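Local coordinates for protein Ulp1-like SUMO protease (Chaetomium thermophilum, PDB 6DG4) that probably removes SUMO from its target proteins as a cysteine protease of the Ulp1 type, this chain being its catalytic domain, at residues T90-F95 against A115-A120; R148-L153 against A184-V189. One frame throughout, in Å; residues are numbered along the deposited sequence.

Contact 1: residues T90-F95 against A115-A120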
# COMPACT_ATOMS: atom_id res chain seq x y z
N THR A 90 -5.82 -5.05 -5.55
CA THR A 90 -6.42 -3.75 -5.79
C THR A 90 -6.21 -2.85 -4.59
O THR A 90 -5.97 -3.31 -3.47
CB THR A 90 -7.90 -3.87 -6.19
OG1 THR A 90 -8.36 -2.59 -6.62
CG2 THR A 90 -8.74 -4.37 -5.04
N ALA A 91 -6.28 -1.55 -4.84
CA ALA A 91 -5.95 -0.56 -3.84
C ALA A 91 -6.99 0.54 -3.87
O ALA A 91 -7.60 0.82 -4.90
CB ALA A 91 -4.58 0.06 -4.09
N PHE A 92 -7.16 1.18 -2.72
CA PHE A 92 -8.07 2.30 -2.56
C PHE A 92 -7.30 3.59 -2.35
O PHE A 92 -6.13 3.60 -1.95
CB PHE A 92 -9.02 2.04 -1.39
CG PHE A 92 -10.08 1.05 -1.70
CD1 PHE A 92 -9.84 -0.30 -1.57
CD2 PHE A 92 -11.32 1.46 -2.15
CE1 PHE A 92 -10.82 -1.23 -1.86
CE2 PHE A 92 -12.30 0.54 -2.44
CZ PHE A 92 -12.05 -0.81 -2.30
N THR A 93 -7.97 4.69 -2.66
CA THR A 93 -7.41 6.01 -2.47
C THR A 93 -7.61 6.47 -1.02
O THR A 93 -8.24 5.80 -0.20
CB THR A 93 -8.07 7.03 -3.40
OG1 THR A 93 -9.41 7.30 -2.94
CG2 THR A 93 -8.09 6.51 -4.84
N SER A 94 -7.09 7.67 -0.73
CA SER A 94 -7.22 8.26 0.59
C SER A 94 -8.65 8.67 0.90
O SER A 94 -8.94 9.01 2.05
CB SER A 94 -6.29 9.47 0.71
OG SER A 94 -6.77 10.59 -0.01
N PHE A 95 -9.54 8.65 -0.08
CA PHE A 95 -10.93 9.01 0.16
C PHE A 95 -11.74 7.84 0.69
O PHE A 95 -12.84 8.06 1.20
CB PHE A 95 -11.56 9.54 -1.13
CG PHE A 95 -10.98 10.85 -1.58
CD1 PHE A 95 -11.49 12.04 -1.10
CD2 PHE A 95 -9.89 10.90 -2.44
CE1 PHE A 95 -10.96 13.25 -1.49
CE2 PHE A 95 -9.35 12.12 -2.83
CZ PHE A 95 -9.89 13.29 -2.35
N ALA A 115 -12.47 0.62 -7.68
CA ALA A 115 -11.42 -0.33 -7.30
C ALA A 115 -11.67 -1.73 -7.84
O ALA A 115 -10.88 -2.64 -7.56
CB ALA A 115 -11.29 -0.38 -5.78
N ASN A 116 -12.75 -1.93 -8.60
CA ASN A 116 -13.08 -3.23 -9.17
C ASN A 116 -13.30 -4.28 -8.09
O ASN A 116 -12.93 -5.45 -8.24
CB ASN A 116 -12.06 -3.66 -10.22
CG ASN A 116 -12.12 -2.78 -11.44
OD1 ASN A 116 -13.17 -2.65 -12.07
ND2 ASN A 116 -11.01 -2.12 -11.76
N VAL A 117 -13.94 -3.86 -7.01
CA VAL A 117 -14.33 -4.74 -5.91
C VAL A 117 -15.84 -4.91 -6.01
O VAL A 117 -16.61 -4.04 -5.57
CB VAL A 117 -13.91 -4.17 -4.56
CG1 VAL A 117 -14.37 -5.06 -3.43
CG2 VAL A 117 -12.40 -3.99 -4.51
N ARG A 118 -16.27 -6.02 -6.60
CA ARG A 118 -17.68 -6.32 -6.79
C ARG A 118 -17.98 -7.71 -6.23
O ARG A 118 -17.08 -8.53 -6.05
CB ARG A 118 -18.06 -6.27 -8.27
CG ARG A 118 -17.96 -4.88 -8.88
CD ARG A 118 -18.20 -4.92 -10.37
NE ARG A 118 -18.26 -3.58 -10.97
CZ ARG A 118 -17.21 -2.88 -11.38
NH1 ARG A 118 -15.98 -3.38 -11.28
NH2 ARG A 118 -17.38 -1.68 -11.91
N LYS A 119 -19.25 -7.95 -5.94
CA LYS A 119 -19.64 -9.25 -5.41
C LYS A 119 -19.15 -10.39 -6.30
O LYS A 119 -18.63 -11.40 -5.80
CB LYS A 119 -21.16 -9.32 -5.25
CG LYS A 119 -21.69 -10.62 -4.65
CD LYS A 119 -23.21 -10.56 -4.50
CE LYS A 119 -23.75 -11.85 -3.92
NZ LYS A 119 -25.23 -11.81 -3.79
N ALA A 120 -19.30 -10.25 -7.62
CA ALA A 120 -19.01 -11.37 -8.51
C ALA A 120 -17.55 -11.78 -8.49
O ALA A 120 -17.24 -12.97 -8.66
CB ALA A 120 -19.43 -11.02 -9.94
O HOH W 1 -8.18 -2.42 -9.87
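Thr90 and Ala115 make the polar part of this contact. Thr90 OG1 donates to Ala115 O at 2.7 Å. The hydroxyl sits anti to the backbone N (chi1 -171°) and lies in the carbonyl plane, on a lone pair, with a C=O...OG1 angle of 132°. Water 1 donates to the same OG1 and is held weakly by Asn116 ND2. Asn116 has positive phi and closes helix 109-114 with a Schellman motif. Its OD1 accepts from Arg118 NH1 at 3.0 Å, in the guanidinium plane.

The apolar part centres on Ala115 CB. This methyl lies over one face of the Phe92 ring, 3.8 Å from the centroid and offset toward the rim, a CH-pi contact. Val117 CG2 comes obliquely to the same ring, 3.9 Å from Phe92 CZ. It also meets Thr90 CG2 at 3.7 Å. Leu112 touches both Phe92 and Val117, and Ile128 and Ile130 of strand 127-134 also reach the Phe92 ring.

The contact is buried. It is a Schellman-capped helix end, that of helix 109-114, packed on the edge strand 89-91 and the residue after it, in the mixed sheet of the Ulp1-type (peptidase C48) catalytic domain.

Contact 2: residues R148-L153 against A184-V189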
# COMPACT_ATOMS: atom_id res chain seq x y z
N ARG A 148 -10.01 -15.56 3.24
CA ARG A 148 -11.11 -15.18 4.13
C ARG A 148 -10.57 -14.50 5.39
O ARG A 148 -11.01 -14.79 6.50
CB ARG A 148 -12.02 -16.36 4.47
CG ARG A 148 -12.45 -17.23 3.30
CD ARG A 148 -13.39 -16.54 2.31
NE ARG A 148 -13.98 -17.54 1.43
CZ ARG A 148 -13.43 -17.99 0.31
NH1 ARG A 148 -12.28 -17.52 -0.12
NH2 ARG A 148 -14.04 -18.95 -0.39
N THR A 149 -9.64 -13.57 5.20
CA THR A 149 -9.10 -12.84 6.34
C THR A 149 -9.16 -11.33 6.13
O THR A 149 -9.12 -10.83 5.00
CB THR A 149 -7.64 -13.23 6.68
OG1 THR A 149 -6.77 -12.88 5.60
CG2 THR A 149 -7.55 -14.71 6.97
N VAL A 150 -9.24 -10.62 7.25
CA VAL A 150 -9.01 -9.19 7.29
C VAL A 150 -7.87 -8.94 8.27
O VAL A 150 -7.71 -9.66 9.26
CB VAL A 150 -10.26 -8.38 7.68
CG1 VAL A 150 -11.44 -8.72 6.77
CG2 VAL A 150 -10.62 -8.62 9.15
N SER A 151 -7.11 -7.88 8.00
CA SER A 151 -5.98 -7.53 8.85
C SER A 151 -5.82 -6.02 8.89
O SER A 151 -6.18 -5.31 7.94
CB SER A 151 -4.66 -8.13 8.35
OG SER A 151 -4.74 -9.54 8.22
N HIS A 152 -5.26 -5.54 9.99
CA HIS A 152 -4.88 -4.14 10.14
C HIS A 152 -3.45 -4.12 10.64
O HIS A 152 -3.17 -4.62 11.74
CB HIS A 152 -5.82 -3.45 11.13
CG HIS A 152 -5.50 -2.01 11.36
ND1 HIS A 152 -5.51 -1.44 12.61
CD2 HIS A 152 -5.15 -1.03 10.50
CE1 HIS A 152 -5.19 -0.16 12.51
NE2 HIS A 152 -4.96 0.11 11.24
N LEU A 153 -2.55 -3.56 9.84
CA LEU A 153 -1.13 -3.51 10.18
C LEU A 153 -0.79 -2.10 10.64
O LEU A 153 -0.79 -1.16 9.84
CB LEU A 153 -0.25 -3.92 8.99
CG LEU A 153 -0.22 -5.41 8.68
CD1 LEU A 153 -1.48 -5.86 7.97
CD2 LEU A 153 1.01 -5.78 7.87
N ALA A 184 -18.52 -17.27 10.08
CA ALA A 184 -17.59 -18.05 10.90
C ALA A 184 -16.35 -18.48 10.14
O ALA A 184 -15.35 -18.84 10.77
CB ALA A 184 -18.30 -19.27 11.49
N GLU A 185 -16.39 -18.47 8.81
CA GLU A 185 -15.23 -18.85 8.01
C GLU A 185 -14.30 -17.67 7.73
O GLU A 185 -13.21 -17.88 7.20
CB GLU A 185 -15.67 -19.56 6.72
CG GLU A 185 -16.14 -21.00 7.00
CD GLU A 185 -16.77 -21.73 5.83
OE1 GLU A 185 -16.15 -21.82 4.74
OE2 GLU A 185 -17.89 -22.26 6.01
N TRP A 186 -14.69 -16.46 8.11
CA TRP A 186 -13.84 -15.28 8.06
C TRP A 186 -13.20 -15.05 9.42
O TRP A 186 -13.76 -15.39 10.46
CB TRP A 186 -14.65 -14.04 7.66
CG TRP A 186 -14.89 -13.98 6.19
CD1 TRP A 186 -15.87 -14.63 5.48
CD2 TRP A 186 -14.12 -13.25 5.23
NE1 TRP A 186 -15.76 -14.34 4.14
CE2 TRP A 186 -14.69 -13.50 3.96
CE3 TRP A 186 -13.02 -12.40 5.32
CZ2 TRP A 186 -14.18 -12.93 2.80
CZ3 TRP A 186 -12.52 -11.84 4.16
CH2 TRP A 186 -13.09 -12.11 2.92
N GLN A 187 -12.00 -14.48 9.41
CA GLN A 187 -11.36 -14.10 10.66
C GLN A 187 -10.45 -12.91 10.46
O GLN A 187 -9.97 -12.64 9.35
CB GLN A 187 -10.55 -15.24 11.28
CG GLN A 187 -9.43 -15.75 10.43
CD GLN A 187 -8.89 -17.06 10.95
OE1 GLN A 187 -8.20 -17.11 11.97
NE2 GLN A 187 -9.22 -18.15 10.26
N ALA A 188 -10.23 -12.20 11.55
CA ALA A 188 -9.22 -11.16 11.60
C ALA A 188 -7.91 -11.80 12.03
O ALA A 188 -7.87 -12.58 12.99
CB ALA A 188 -9.63 -10.08 12.60
N VAL A 189 -6.84 -11.49 11.31
CA VAL A 189 -5.52 -12.07 11.55
C VAL A 189 -4.53 -10.93 11.72
O VAL A 189 -4.49 -10.01 10.90
CB VAL A 189 -5.08 -12.98 10.39
CG1 VAL A 189 -3.62 -13.40 10.55
CG2 VAL A 189 -5.99 -14.19 10.29
O HOH W 2 -10.34 -17.50 7.56
O HOH W 3 -4.91 -7.50 11.98
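Trp186 CG stands anti to its carbonyl carbon (chi1 -80°), and chi2 of 82° turns the indole across the backbone of Arg148. Arg148 CG is likewise anti to its carbonyl carbon, and the chain bends at its second torsion, which brings CD beside the indole. Arg148 CA lies over one face of the six-membered ring, 3.5 Å from its centroid, a CH-pi contact. Arg148 CD is 3.7 Å from Trp186 CE2. The guanidinium continues past the ring, where NH1 is hydrogen-bonded to Pro145 O. An alanine in place of Trp186 would probably open a gap over the Arg148 backbone and leave the Arg148 CD without the ring it lies against.

Beyond the indole the strands pair in parallel. Gln187 N donates to Arg148 O at 3.1 Å, Val150 N to Gln187 O at 3.0 Å, and Val189 N to Val150 O at 2.9 Å. Water 2 lies between Arg148 O, Glu185 O and Gln187 NE2. Ser151 OG adds a side-chain bond to Val189 O at 2.7 Å, and water 3 joins that carbonyl to His152 N. Thr149 CG2 meets Val189 CG2 at 3.7 Å. Val150 and Ala188 point to the sheet face opposite Thr149 and Gln187, and there Val150 CG2 meets Ala188 CB at 3.9 Å.

Arg148 and Thr149 both face Arg144, a G1 beta bulge at the turn from strand 137-144. Strands 149-153 and 187-188 are the two strands of a beta-alpha-beta unit. Its helix 163-177 packs on Trp186 through Val173 and Leu177, and the Phe181 ring meets the indole, the two planes about 30° apart.

From the N terminus, the chain passes several helices and a two-stranded sheet before strand 89-91, where contact 1 opens. The chain then runs through helices 96-103 and 109-114, and contact 1 closes this helical loop at residues 115-120. Strands 127-134 and 137-144 follow. Strand 149-153 opens contact 2, which closes at residues 184-189 after helix 163-177. The two loops are in series, and they neither nest nor cross. Both contacts reach the same mixed sheet, at its two outermost strands, 89-91 and 187-188. Contact 1 ties a helix end to the first edge, and contact 2 adds the other edge strand. Their centres are about 18 Å apart and their nearest atoms about 10 Å, so they do not touch.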